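Local coordinates for Glyoxalase/Bleomycin resistance protein (Bacillus cereus ATCC 14579, PDB 1XQA) that is of unknown function but binds a magnesium ion and belongs to the glyoxalase/bleomycin resistance/dioxygenase superfamily, of the vicinal oxygen chelate type, at residues N8-A12 / G53-Y58; F20-Y24 / R80-F86; F62-Q68 / F107-C113; V74-N78 / A96-Y100. One frame throughout, in Å; residues are numbered along the deposited sequence.

Interaction 1: N8-A12 / G53-Y58; sequences NLTVA and GKEVQY
Tyr58 holds its ring beside its own backbone N (chi1 -74°), while Leu9 swings CG to the far side from its N (chi1 -168°); these two torsions bring the phenol end of Tyr58 over the strand next to the Leu9 methyl CD1. The hydroxyl OH of Tyr58 donates to the backbone O of Thr10 at 2.6 Å, in the carbonyl plane and on a lone pair, with the acceptor at the ring edge. Leu9 CD1 meets the same end of the ring obliquely, 3.8 Å from Tyr58 CZ. Strands 6-11, 28-33, 37-41 and 47-52 with helix 14-25 form one beta-alpha-beta-beta-beta module of the vicinal oxygen chelate fold, its first and last strands side by side and parallel; the bond from Gly53 N to Val11 O (2.9 Å, 153° at the hydrogen) carries that pairing one step past the end of strand 47-52, before the chain turns away from strand 6-11. Thr10 CG2 packs directly on Gly53 CA, 3.6 Å away, with no glycine side chain to intervene, and Val56 CG2 closes on the same methyl at 3.8 Å. A water joins Ala12 O, Gly53 O and Lys54 NZ, donating to both carbonyls and accepting from the lysine. Tyr58 also stacks on Phe62 and touches Phe107 of strand 107-112, in the other sheet.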
loop_
_atom_site.group_PDB
_atom_site.type_symbol
_atom_site.label_atom_id
_atom_site.label_comp_id
_atom_site.label_asym_id
_atom_site.label_seq_id
_atom_site.Cartn_x
_atom_site.Cartn_y
_atom_site.Cartn_z
ATOM N N ASN A 8 -5.879 -19.889 1.149
ATOM C CA ASN A 8 -5.357 -19.819 -0.211
ATOM C C ASN A 8 -6.496 -19.355 -1.100
ATOM O O ASN A 8 -7.484 -20.072 -1.302
ATOM C CB ASN A 8 -4.815 -21.161 -0.690
ATOM C CG ASN A 8 -4.093 -21.052 -2.020
ATOM O OD1 ASN A 8 -4.519 -21.637 -3.025
ATOM N ND2 ASN A 8 -2.998 -20.295 -2.041
ATOM N N LEU A 9 -6.369 -18.121 -1.565
ATOM C CA LEU A 9 -7.397 -17.465 -2.340
ATOM C C LEU A 9 -7.015 -17.469 -3.796
ATOM O O LEU A 9 -6.052 -16.797 -4.190
ATOM C CB LEU A 9 -7.534 -16.030 -1.852
ATOM C CG LEU A 9 -8.728 -15.228 -2.318
ATOM C CD1 LEU A 9 -10.044 -15.830 -1.805
ATOM C CD2 LEU A 9 -8.545 -13.828 -1.778
ATOM N N THR A 10 -7.728 -18.267 -4.589
ATOM C CA THR A 10 -7.513 -18.308 -6.027
ATOM C C THR A 10 -7.996 -16.981 -6.619
ATOM O O THR A 10 -9.096 -16.503 -6.287
ATOM C CB THR A 10 -8.262 -19.474 -6.670
ATOM O OG1 THR A 10 -8.084 -20.667 -5.885
ATOM C CG2 THR A 10 -7.737 -19.730 -8.092
ATOM N N VAL A 11 -7.156 -16.373 -7.462
ATOM C CA VAL A 11 -7.500 -15.116 -8.121
ATOM C C VAL A 11 -7.185 -15.098 -9.624
ATOM O O VAL A 11 -6.366 -15.884 -10.135
ATOM C CB VAL A 11 -6.838 -13.888 -7.433
ATOM C CG1 VAL A 11 -7.321 -13.738 -5.992
ATOM C CG2 VAL A 11 -5.316 -14.009 -7.486
ATOM N N ALA A 12 -7.849 -14.183 -10.321
ATOM C CA ALA A 12 -7.648 -13.975 -11.747
ATOM C C ALA A 12 -6.313 -13.301 -12.029
ATOM O O ALA A 12 -5.728 -13.485 -13.084
ATOM C CB ALA A 12 -8.788 -13.130 -12.325
ATOM N N GLY A 53 -5.444 -18.501 -10.930
ATOM C CA GLY A 53 -6.272 -19.589 -11.429
ATOM C C GLY A 53 -6.952 -19.201 -12.720
ATOM O O GLY A 53 -6.975 -18.024 -13.101
ATOM N N LYS A 54 -7.510 -20.200 -13.394
ATOM C CA LYS A 54 -8.265 -19.951 -14.610
ATOM C C LYS A 54 -9.746 -19.986 -14.306
ATOM O O LYS A 54 -10.207 -20.802 -13.501
ATOM C CB LYS A 54 -7.918 -20.966 -15.707
ATOM C CG LYS A 54 -6.581 -20.679 -16.395
ATOM C CD LYS A 54 -6.465 -19.202 -16.765
ATOM C CE LYS A 54 -5.023 -18.722 -16.684
ATOM N NZ LYS A 54 -4.964 -17.416 -15.974
ATOM N N GLU A 55 -10.472 -19.076 -14.949
ATOM C CA GLU A 55 -11.918 -19.000 -14.838
ATOM C C GLU A 55 -12.392 -18.964 -13.392
ATOM O O GLU A 55 -13.210 -19.781 -12.942
ATOM C CB GLU A 55 -12.533 -20.171 -15.556
ATOM C CG GLU A 55 -13.735 -19.786 -16.298
ATOM C CD GLU A 55 -14.356 -20.972 -16.922
ATOM O OE1 GLU A 55 -15.426 -21.382 -16.423
ATOM O OE2 GLU A 55 -13.751 -21.513 -17.875
ATOM N N VAL A 56 -11.870 -17.986 -12.677
ATOM C CA VAL A 56 -12.091 -17.879 -11.256
ATOM C C VAL A 56 -13.461 -17.280 -10.943
ATOM O O VAL A 56 -13.775 -16.165 -11.366
ATOM C CB VAL A 56 -10.986 -17.024 -10.611
ATOM C CG1 VAL A 56 -11.340 -16.710 -9.170
ATOM C CG2 VAL A 56 -9.644 -17.758 -10.706
ATOM N N GLN A 57 -14.276 -18.034 -10.212
ATOM C CA GLN A 57 -15.565 -17.542 -9.753
ATOM C C GLN A 57 -15.872 -18.022 -8.335
ATOM O O GLN A 57 -15.638 -19.177 -8.002
ATOM C CB GLN A 57 -16.699 -17.923 -10.714
ATOM C CG GLN A 57 -17.887 -16.950 -10.622
ATOM C CD GLN A 57 -17.440 -15.509 -10.295
ATOM O OE1 GLN A 57 -17.494 -15.071 -9.131
ATOM N NE2 GLN A 57 -16.964 -14.783 -11.317
ATOM N N TYR A 58 -16.353 -17.109 -7.494
ATOM C CA TYR A 58 -16.753 -17.466 -6.130
ATOM C C TYR A 58 -18.269 -17.431 -5.963
ATOM O O TYR A 58 -18.950 -16.713 -6.694
ATOM C CB TYR A 58 -16.083 -16.527 -5.122
ATOM C CG TYR A 58 -14.625 -16.823 -4.953
ATOM C CD1 TYR A 58 -14.199 -17.783 -4.026
ATOM C CD2 TYR A 58 -13.666 -16.170 -5.737
ATOM C CE1 TYR A 58 -12.856 -18.061 -3.875
ATOM C CE2 TYR A 58 -12.321 -16.444 -5.592
ATOM C CZ TYR A 58 -11.925 -17.398 -4.668
ATOM O OH TYR A 58 -10.598 -17.697 -4.511
HETATM O O HOH W 1 -6.937 -15.328 -14.776
#

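Interaction 2: F20-Y24 / R80-F86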
loop_
_atom_site.group_PDB
_atom_site.type_symbol
_atom_site.label_atom_id
_atom_site.label_comp_id
_atom_site.label_asym_id
_atom_site.label_seq_id
_atom_site.Cartn_x
_atom_site.Cartn_y
_atom_site.Cartn_z
ATOM N N PHE A 20 -3.741 -4.083 -4.482
ATOM C CA PHE A 20 -4.969 -3.612 -3.831
ATOM C C PHE A 20 -4.921 -3.887 -2.320
ATOM O O PHE A 20 -5.216 -3.006 -1.503
ATOM C CB PHE A 20 -6.185 -4.316 -4.444
ATOM C CG PHE A 20 -7.504 -3.828 -3.916
ATOM C CD1 PHE A 20 -8.038 -2.620 -4.372
ATOM C CD2 PHE A 20 -8.231 -4.588 -2.978
ATOM C CE1 PHE A 20 -9.277 -2.171 -3.910
ATOM C CE2 PHE A 20 -9.478 -4.139 -2.506
ATOM C CZ PHE A 20 -9.995 -2.919 -2.978
ATOM N N LEU A 21 -4.508 -5.106 -1.953
ATOM C CA LEU A 21 -4.436 -5.492 -0.535
ATOM C C LEU A 21 -3.368 -4.701 0.216
ATOM O O LEU A 21 -3.557 -4.332 1.389
ATOM C CB LEU A 21 -4.224 -7.005 -0.396
ATOM C CG LEU A 21 -5.425 -7.857 -0.788
ATOM C CD1 LEU A 21 -4.969 -9.313 -1.010
ATOM C CD2 LEU A 21 -6.580 -7.754 0.238
ATOM N N GLU A 22 -2.260 -4.417 -0.465
ATOM C CA GLU A 22 -1.218 -3.547 0.097
ATOM C C GLU A 22 -1.702 -2.130 0.313
ATOM O O GLU A 22 -1.557 -1.584 1.402
ATOM C CB GLU A 22 0.026 -3.541 -0.787
ATOM C CG GLU A 22 0.747 -4.870 -0.728
ATOM C CD GLU A 22 1.793 -5.041 -1.807
ATOM O OE1 GLU A 22 1.830 -4.240 -2.764
ATOM O OE2 GLU A 22 2.560 -6.011 -1.706
ATOM N N LYS A 23 -2.297 -1.544 -0.718
ATOM C CA LYS A 23 -2.712 -0.150 -0.659
ATOM C C LYS A 23 -3.815 0.112 0.363
ATOM O O LYS A 23 -3.695 1.025 1.194
ATOM C CB LYS A 23 -3.171 0.319 -2.039
ATOM C CG LYS A 23 -3.432 1.830 -2.088
ATOM C CD LYS A 23 -3.688 2.294 -3.483
ATOM C CE LYS A 23 -3.975 3.780 -3.473
ATOM N NZ LYS A 23 -3.969 4.356 -4.858
ATOM N N TYR A 24 -4.877 -0.689 0.315
ATOM C CA TYR A 24 -6.079 -0.399 1.116
ATOM C C TYR A 24 -6.154 -1.132 2.462
ATOM O O TYR A 24 -6.821 -0.666 3.400
ATOM C CB TYR A 24 -7.348 -0.625 0.276
ATOM C CG TYR A 24 -7.395 0.322 -0.894
ATOM C CD1 TYR A 24 -7.744 1.668 -0.710
ATOM C CD2 TYR A 24 -7.029 -0.096 -2.171
ATOM C CE1 TYR A 24 -7.741 2.557 -1.775
ATOM C CE2 TYR A 24 -7.036 0.796 -3.254
ATOM C CZ TYR A 24 -7.396 2.117 -3.039
ATOM O OH TYR A 24 -7.391 2.983 -4.106
ATOM N N ARG A 80 -11.921 6.529 0.460
ATOM C CA ARG A 80 -10.732 6.430 -0.378
ATOM C C ARG A 80 -10.946 5.510 -1.567
ATOM O O ARG A 80 -10.504 5.819 -2.672
ATOM C CB ARG A 80 -9.513 6.015 0.442
ATOM C CG ARG A 80 -9.095 7.105 1.415
ATOM C CD ARG A 80 -7.942 6.718 2.314
ATOM N NE ARG A 80 -7.690 7.821 3.256
ATOM C CZ ARG A 80 -6.642 7.892 4.069
ATOM N NH1 ARG A 80 -5.721 6.927 4.081
ATOM N NH2 ARG A 80 -6.511 8.934 4.869
ATOM N N LEU A 81 -11.640 4.402 -1.345
ATOM C CA LEU A 81 -11.975 3.480 -2.451
ATOM C C LEU A 81 -12.828 4.195 -3.504
ATOM O O LEU A 81 -12.532 4.124 -4.692
ATOM C CB LEU A 81 -12.684 2.229 -1.930
ATOM C CG LEU A 81 -11.797 1.203 -1.220
ATOM C CD1 LEU A 81 -12.661 0.144 -0.524
ATOM C CD2 LEU A 81 -10.814 0.551 -2.198
ATOM N N LYS A 82 -13.860 4.913 -3.052
ATOM C CA LYS A 82 -14.730 5.700 -3.932
ATOM C C LYS A 82 -13.938 6.721 -4.755
ATOM O O LYS A 82 -14.076 6.782 -5.984
ATOM C CB LYS A 82 -15.807 6.418 -3.108
ATOM C CG LYS A 82 -16.890 7.101 -3.953
ATOM C CD LYS A 82 -17.979 7.697 -3.073
ATOM C CE LYS A 82 -19.073 8.326 -3.918
ATOM N NZ LYS A 82 -19.847 9.328 -3.119
ATOM N N GLU A 83 -13.109 7.521 -4.081
ATOM C CA GLU A 83 -12.271 8.520 -4.755
ATOM C C GLU A 83 -11.300 7.919 -5.739
ATOM O O GLU A 83 -10.906 8.570 -6.699
ATOM C CB GLU A 83 -11.456 9.313 -3.751
ATOM C CG GLU A 83 -12.292 10.163 -2.853
ATOM C CD GLU A 83 -11.476 10.818 -1.769
ATOM O OE1 GLU A 83 -10.291 10.461 -1.591
ATOM O OE2 GLU A 83 -12.039 11.686 -1.089
ATOM N N ASP A 84 -10.899 6.688 -5.481
ATOM C CA ASP A 84 -9.925 6.010 -6.313
ATOM C C ASP A 84 -10.581 5.173 -7.415
ATOM O O ASP A 84 -9.899 4.445 -8.138
ATOM C CB ASP A 84 -8.993 5.152 -5.454
ATOM C CG ASP A 84 -8.088 5.978 -4.557
ATOM O OD1 ASP A 84 -8.079 7.238 -4.661
ATOM O OD2 ASP A 84 -7.376 5.361 -3.734
ATOM N N GLY A 85 -11.902 5.279 -7.545
ATOM C CA GLY A 85 -12.596 4.709 -8.701
ATOM C C GLY A 85 -13.214 3.346 -8.510
ATOM O O GLY A 85 -13.651 2.721 -9.483
ATOM N N PHE A 86 -13.247 2.870 -7.265
ATOM C CA PHE A 86 -13.945 1.632 -6.949
ATOM C C PHE A 86 -15.403 1.933 -6.608
ATOM O O PHE A 86 -15.726 2.940 -5.978
ATOM C CB PHE A 86 -13.249 0.857 -5.832
ATOM C CG PHE A 86 -11.851 0.426 -6.184
ATOM C CD1 PHE A 86 -11.622 -0.786 -6.824
ATOM C CD2 PHE A 86 -10.776 1.252 -5.920
ATOM C CE1 PHE A 86 -10.316 -1.180 -7.182
ATOM C CE2 PHE A 86 -9.471 0.879 -6.260
ATOM C CZ PHE A 86 -9.242 -0.344 -6.896
#
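Phe20, Tyr24 and Phe86 form an aromatic cluster where helix 14-25 meets the C-terminal end of helix 71-83. Gly85, at positive phi, is the C-prime residue of the Schellman motif that ends this second helix, with Phe86 N bonded to Leu81 O and Gly85 N to Lys82 O; Phe86 is thereby turned toward helix 14-25. The edge of Phe20 meets the face of Phe86, centroids 5.0 Å apart and planes at 60°, with Phe20 CE1 3.5 Å from Phe86 CZ. Leu81 CD2 makes a CH-pi contact 3.5 Å from the centroid of the Tyr24 ring and only 8° off its normal, and Lys23 CG lies over the rim of the opposite face. At the ring edge Tyr24 OH donates to Asp84 OD2; the modelled 2.4 Å is very short, so the exact length is doubtful. Asp84 OD1 makes salt bridges to Lys76 and Arg80 of the second subunit, and Arg80 is bridged to Glu83 of that subunit, which places this polar rim at the dimer interface. Phe20 of the cluster and the neighbouring Leu81 rest on the sheet: Leu81 touches Phe99 and Val101 of strand 97-103, and Phe20 touches Ala103 and, on strand 107-112, Ile109.

Interaction 3: F62-Q68 / F107-C113. With MG (magnesium ion), chain C.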
loop_
_atom_site.group_PDB
_atom_site.type_symbol
_atom_site.label_atom_id
_atom_site.label_comp_id
_atom_site.label_asym_id
_atom_site.label_seq_id
_atom_site.Cartn_x
_atom_site.Cartn_y
_atom_site.Cartn_z
ATOM N N PHE A 62 -19.842 -15.297 -0.966
ATOM C CA PHE A 62 -18.497 -15.471 -0.402
ATOM C C PHE A 62 -17.833 -14.111 -0.189
ATOM O O PHE A 62 -17.906 -13.239 -1.056
ATOM C CB PHE A 62 -17.601 -16.363 -1.280
ATOM C CG PHE A 62 -16.151 -16.386 -0.833
ATOM C CD1 PHE A 62 -15.747 -17.208 0.215
ATOM C CD2 PHE A 62 -15.198 -15.563 -1.449
ATOM C CE1 PHE A 62 -14.420 -17.223 0.647
ATOM C CE2 PHE A 62 -13.853 -15.561 -1.024
ATOM C CZ PHE A 62 -13.464 -16.391 0.021
ATOM N N HIS A 63 -17.202 -13.915 0.965
ATOM C CA HIS A 63 -16.367 -12.725 1.162
ATOM C C HIS A 63 -15.316 -12.911 2.250
ATOM O O HIS A 63 -15.419 -13.817 3.089
ATOM C CB HIS A 63 -17.196 -11.438 1.394
ATOM C CG HIS A 63 -18.236 -11.547 2.470
ATOM N ND1 HIS A 63 -19.546 -11.873 2.200
ATOM C CD2 HIS A 63 -18.170 -11.332 3.806
ATOM C CE1 HIS A 63 -20.242 -11.869 3.324
ATOM N NE2 HIS A 63 -19.430 -11.544 4.314
ATOM N N VAL A 64 -14.308 -12.051 2.198
ATOM C CA VAL A 64 -13.251 -11.978 3.197
ATOM C C VAL A 64 -13.389 -10.676 3.972
ATOM O O VAL A 64 -13.470 -9.602 3.364
ATOM C CB VAL A 64 -11.857 -12.020 2.520
ATOM C CG1 VAL A 64 -10.761 -12.044 3.573
ATOM C CG2 VAL A 64 -11.747 -13.254 1.638
ATOM N N GLY A 65 -13.390 -10.759 5.302
ATOM C CA GLY A 65 -13.682 -9.587 6.124
ATOM C C GLY A 65 -12.494 -9.003 6.878
ATOM O O GLY A 65 -11.709 -9.740 7.491
ATOM N N PHE A 66 -12.395 -7.674 6.831
ATOM C CA PHE A 66 -11.332 -6.899 7.481
ATOM C C PHE A 66 -11.939 -5.944 8.499
ATOM O O PHE A 66 -12.284 -4.807 8.150
ATOM C CB PHE A 66 -10.574 -6.058 6.445
ATOM C CG PHE A 66 -9.736 -6.861 5.514
ATOM C CD1 PHE A 66 -8.369 -6.951 5.708
ATOM C CD2 PHE A 66 -10.312 -7.513 4.439
ATOM C CE1 PHE A 66 -7.578 -7.673 4.840
ATOM C CE2 PHE A 66 -9.538 -8.258 3.568
ATOM C CZ PHE A 66 -8.153 -8.330 3.775
ATOM N N PRO A 67 -12.084 -6.388 9.760
ATOM C CA PRO A 67 -12.686 -5.543 10.786
ATOM C C PRO A 67 -11.839 -4.322 11.104
ATOM O O PRO A 67 -10.613 -4.372 11.012
ATOM C CB PRO A 67 -12.763 -6.466 12.015
ATOM C CG PRO A 67 -11.753 -7.506 11.763
ATOM C CD PRO A 67 -11.739 -7.717 10.289
ATOM N N GLN A 68 -12.503 -3.237 11.490
ATOM C CA GLN A 68 -11.822 -1.983 11.784
ATOM C C GLN A 68 -12.021 -1.593 13.237
ATOM O O GLN A 68 -12.952 -2.060 13.888
ATOM C CB GLN A 68 -12.331 -0.858 10.873
ATOM C CG GLN A 68 -12.161 -1.147 9.388
ATOM C CD GLN A 68 -10.714 -1.357 8.993
ATOM O OE1 GLN A 68 -9.838 -0.572 9.360
ATOM N NE2 GLN A 68 -10.454 -2.416 8.243
ATOM N N PHE A 107 -12.781 -11.356 -6.178
ATOM C CA PHE A 107 -13.448 -11.760 -4.939
ATOM C C PHE A 107 -13.937 -10.524 -4.193
ATOM O O PHE A 107 -13.456 -9.410 -4.438
ATOM C CB PHE A 107 -12.504 -12.582 -4.048
ATOM C CG PHE A 107 -11.322 -11.812 -3.560
ATOM C CD1 PHE A 107 -11.307 -11.275 -2.274
ATOM C CD2 PHE A 107 -10.225 -11.590 -4.393
ATOM C CE1 PHE A 107 -10.216 -10.543 -1.825
ATOM C CE2 PHE A 107 -9.137 -10.860 -3.955
ATOM C CZ PHE A 107 -9.132 -10.329 -2.656
ATOM N N THR A 108 -14.885 -10.723 -3.283
ATOM C CA THR A 108 -15.509 -9.633 -2.542
ATOM C C THR A 108 -14.863 -9.524 -1.174
ATOM O O THR A 108 -14.603 -10.548 -0.522
ATOM C CB THR A 108 -17.010 -9.903 -2.388
ATOM O OG1 THR A 108 -17.578 -9.980 -3.703
ATOM C CG2 THR A 108 -17.713 -8.801 -1.573
ATOM N N ILE A 109 -14.623 -8.283 -0.742
ATOM C CA ILE A 109 -14.096 -7.996 0.564
ATOM C C ILE A 109 -15.162 -7.256 1.374
ATOM O O ILE A 109 -15.882 -6.402 0.858
ATOM C CB ILE A 109 -12.816 -7.117 0.461
ATOM C CG1 ILE A 109 -11.623 -7.981 0.025
ATOM C CG2 ILE A 109 -12.526 -6.408 1.792
ATOM C CD1 ILE A 109 -10.350 -7.188 -0.301
ATOM N N GLU A 110 -15.270 -7.620 2.637
ATOM C CA GLU A 110 -16.130 -6.906 3.574
ATOM C C GLU A 110 -15.293 -6.022 4.504
ATOM O O GLU A 110 -14.247 -6.441 5.009
ATOM C CB GLU A 110 -16.889 -7.951 4.396
ATOM C CG GLU A 110 -17.716 -7.410 5.521
ATOM C CD GLU A 110 -18.074 -8.498 6.522
ATOM O OE1 GLU A 110 -17.352 -9.514 6.573
ATOM O OE2 GLU A 110 -19.057 -8.329 7.262
ATOM N N VAL A 111 -15.780 -4.809 4.772
ATOM C CA VAL A 111 -15.090 -3.897 5.665
ATOM C C VAL A 111 -16.122 -3.491 6.699
ATOM O O VAL A 111 -17.202 -3.064 6.336
ATOM C CB VAL A 111 -14.546 -2.648 4.909
ATOM C CG1 VAL A 111 -13.804 -1.699 5.870
ATOM C CG2 VAL A 111 -13.651 -3.068 3.715
HETATM N N MSE A 112 -15.809 -3.670 7.979
HETATM C CA MSE A 112 -16.811 -3.452 9.023
HETATM C C MSE A 112 -16.237 -3.071 10.373
HETATM O O MSE A 112 -15.047 -3.259 10.632
HETATM C CB MSE A 112 -17.698 -4.704 9.177
HETATM C CG MSE A 112 -17.023 -5.881 9.857
HETATM SE SE MSE A 112 -15.616 -6.733 8.813
HETATM C CE MSE A 112 -15.594 -8.449 9.765
ATOM N N CYS A 113 -17.104 -2.515 11.211
ATOM C CA CYS A 113 -16.832 -2.313 12.629
ATOM C C CYS A 113 -18.076 -2.684 13.435
ATOM O O CYS A 113 -19.192 -2.288 13.092
ATOM C CB CYS A 113 -16.441 -0.861 12.897
ATOM S SG CYS A 113 -16.111 -0.535 14.632
ATOM O OXT CYS A 113 -18.013 -3.392 14.447
HETATM MG MG MG C . -19.611 -11.278 6.506
HETATM O O HOH W 2 -16.362 -13.289 -3.611
HETATM O O HOH W 3 -21.115 -9.893 5.979
HETATM O O HOH W 4 -21.201 -13.135 6.762
#
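Gly65 leaves a hollow into which neighbouring side chains lean: Met112 (selenomethionine) brings CE to 4.3 Å from Gly65 CA, and the extended chain of Glu110 rises beside it. Met112 lies alongside Pro67, with CE 4.0 Å from Pro67 CD. Past Glu110 the row continues with His63, whose CD2 edge lies 3.4 Å from Glu110 OE1, the ring and carboxylate planes 78° apart. Both belong to the magnesium site: His63 NE2 binds the ion at 2.2 Å, whereas Glu110 OE1 stands 2.9 Å from it, long for a direct bond; a water on the ion donates a weak hydrogen bond to Glu110 OE2. The backbones pair the first and last strands of the second beta-alpha-beta-beta-beta module in parallel; Glu110 N to Val64 O and Phe66 N to Glu110 O are nearly straight (166° and 167°). On the other face, Ile109 CG2 meets the Phe66 ring obliquely, 3.6 Å from Phe66 CD2, while Gln68 CG packs on Val111 CG1 at 3.9 Å.

Interaction 4: V74-N78 / A96-Y100; sequences VDKIN and AYTFY
Helix 71-83 packs on the sheet through alternate residues of strand 97-103, and Phe99 projects between Val74, Ile77 and Asn78, which meet one face and part of the rim of its ring. Asn78 ND2 lies 3.3 Å above the Phe99 ring plane, over its centre, with the amide turned 79° against the ring; the same nitrogen is hydrogen-bonded to Glu89 O. Asn78 CB adds a CH-pi contact. At the ring's rim come Val74 CG1, in plane and 3.7 Å from Phe99 CD2, and Ile77 CG2, 4.1 Å from Phe99 CZ. The ring reaches the helix with CG between its own backbone N and carbonyl carbon (chi1 72°). In this second beta-alpha-beta-beta-beta module of the vicinal oxygen chelate fold, the axes of helix 74-78 and strand 97-100 approach to 9.6 Å, their N-to-C directions 18° apart. Two residues back, Tyr97 lays its ring obliquely against Val74 CB, 3.9 Å from Tyr97 CD2, and its OH donates to Asp75 OD1 at 2.5 Å on the syn lone pair.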
loop_
_atom_site.group_PDB
_atom_site.type_symbol
_atom_site.label_atom_id
_atom_site.label_comp_id
_atom_site.label_asym_id
_atom_site.label_seq_id
_atom_site.Cartn_x
_atom_site.Cartn_y
_atom_site.Cartn_z
ATOM N N VAL A 74 -13.878 2.761 9.008
ATOM C CA VAL A 74 -14.687 2.174 7.945
ATOM C C VAL A 74 -15.002 3.240 6.901
ATOM O O VAL A 74 -14.841 2.996 5.698
ATOM C CB VAL A 74 -15.997 1.494 8.479
ATOM C CG1 VAL A 74 -16.851 0.941 7.320
ATOM C CG2 VAL A 74 -15.644 0.371 9.470
ATOM N N ASP A 75 -15.443 4.408 7.366
ATOM C CA ASP A 75 -15.770 5.535 6.495
ATOM C C ASP A 75 -14.575 5.947 5.631
ATOM O O ASP A 75 -14.737 6.247 4.441
ATOM C CB ASP A 75 -16.245 6.743 7.324
ATOM C CG ASP A 75 -17.684 6.617 7.792
ATOM O OD1 ASP A 75 -18.419 5.765 7.262
ATOM O OD2 ASP A 75 -18.091 7.395 8.698
ATOM N N LYS A 76 -13.392 5.982 6.248
ATOM C CA LYS A 76 -12.181 6.419 5.570
ATOM C C LYS A 76 -11.836 5.486 4.400
ATOM O O LYS A 76 -11.595 5.970 3.295
ATOM C CB LYS A 76 -11.021 6.539 6.561
ATOM C CG LYS A 76 -9.966 7.549 6.151
ATOM C CD LYS A 76 -9.231 8.125 7.374
ATOM C CE LYS A 76 -7.928 7.371 7.621
ATOM N NZ LYS A 76 -7.094 7.930 8.740
ATOM N N ILE A 77 -11.828 4.170 4.638
ATOM C CA ILE A 77 -11.530 3.202 3.567
ATOM C C ILE A 77 -12.567 3.293 2.436
ATOM O O ILE A 77 -12.226 3.255 1.242
ATOM C CB ILE A 77 -11.432 1.739 4.091
ATOM C CG1 ILE A 77 -10.309 1.598 5.131
ATOM C CG2 ILE A 77 -11.149 0.762 2.925
ATOM C CD1 ILE A 77 -10.324 0.240 5.866
ATOM N N ASN A 78 -13.839 3.371 2.820
ATOM C CA ASN A 78 -14.935 3.604 1.873
ATOM C C ASN A 78 -14.705 4.846 1.002
ATOM O O ASN A 78 -14.783 4.783 -0.220
ATOM C CB ASN A 78 -16.237 3.785 2.674
ATOM C CG ASN A 78 -17.464 3.782 1.793
ATOM O OD1 ASN A 78 -17.975 4.842 1.424
ATOM N ND2 ASN A 78 -17.938 2.589 1.436
ATOM N N ALA A 96 -23.243 -5.106 12.119
ATOM C CA ALA A 96 -22.074 -4.255 12.186
ATOM C C ALA A 96 -22.221 -3.124 11.164
ATOM O O ALA A 96 -23.087 -3.173 10.285
ATOM C CB ALA A 96 -20.824 -5.072 11.903
ATOM N N TYR A 97 -21.381 -2.105 11.286
ATOM C CA TYR A 97 -21.344 -1.027 10.313
ATOM C C TYR A 97 -20.419 -1.522 9.193
ATOM O O TYR A 97 -19.219 -1.674 9.408
ATOM C CB TYR A 97 -20.824 0.232 11.002
ATOM C CG TYR A 97 -20.796 1.502 10.192
ATOM C CD1 TYR A 97 -21.972 2.106 9.759
ATOM C CD2 TYR A 97 -19.584 2.130 9.897
ATOM C CE1 TYR A 97 -21.947 3.292 9.041
ATOM C CE2 TYR A 97 -19.547 3.317 9.186
ATOM C CZ TYR A 97 -20.734 3.891 8.757
ATOM O OH TYR A 97 -20.719 5.064 8.049
ATOM N N THR A 98 -21.006 -1.788 8.020
ATOM C CA THR A 98 -20.400 -2.650 6.986
ATOM C C THR A 98 -20.570 -2.127 5.558
ATOM O O THR A 98 -21.621 -1.600 5.197
ATOM C CB THR A 98 -21.074 -4.052 6.989
ATOM O OG1 THR A 98 -21.227 -4.519 8.334
ATOM C CG2 THR A 98 -20.261 -5.066 6.194
ATOM N N PHE A 99 -19.545 -2.313 4.730
ATOM C CA PHE A 99 -19.748 -2.235 3.293
ATOM C C PHE A 99 -18.933 -3.315 2.610
ATOM O O PHE A 99 -18.069 -3.946 3.231
ATOM C CB PHE A 99 -19.402 -0.856 2.735
ATOM C CG PHE A 99 -17.921 -0.550 2.702
ATOM C CD1 PHE A 99 -17.165 -0.832 1.569
ATOM C CD2 PHE A 99 -17.302 0.053 3.793
ATOM C CE1 PHE A 99 -15.813 -0.540 1.523
ATOM C CE2 PHE A 99 -15.940 0.357 3.757
ATOM C CZ PHE A 99 -15.201 0.063 2.628
ATOM N N TYR A 100 -19.225 -3.519 1.335
ATOM C CA TYR A 100 -18.518 -4.505 0.549
ATOM C C TYR A 100 -17.866 -3.836 -0.662
ATOM O O TYR A 100 -18.337 -2.798 -1.142
ATOM C CB TYR A 100 -19.457 -5.619 0.097
ATOM C CG TYR A 100 -20.153 -6.301 1.246
ATOM C CD1 TYR A 100 -19.603 -7.422 1.844
ATOM C CD2 TYR A 100 -21.335 -5.776 1.778
ATOM C CE1 TYR A 100 -20.228 -8.041 2.917
ATOM C CE2 TYR A 100 -21.968 -6.376 2.860
ATOM C CZ TYR A 100 -21.406 -7.506 3.424
ATOM O OH TYR A 100 -22.034 -8.119 4.491
#

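Overall arrangement
Interaction 3, which touches all three others, carries the magnesium site. Its strand 107-112 pairs with strand 97-103 of interaction 4 (centres 9 Å apart): Val111 N to Phe99 O, 2.9 Å, is probably a hydrogen bond. Interaction 2, centred 14 Å from interaction 3, backs the same sheet through Phe20 CE2 on Ile109 CD1 (3.9 Å), and shares helix 71-83 with interaction 4, where Leu81 CD1 meets Phe99 CE1 at 3.8 Å. Interaction 1 joins interaction 3 from the other sheet by Leu9 CD2 on Phe107 CZ, 3.7 Å. The side chain of its Tyr58 stands about 13 Å from the magnesium ion, and that of Phe99 in interaction 4 about 11 Å.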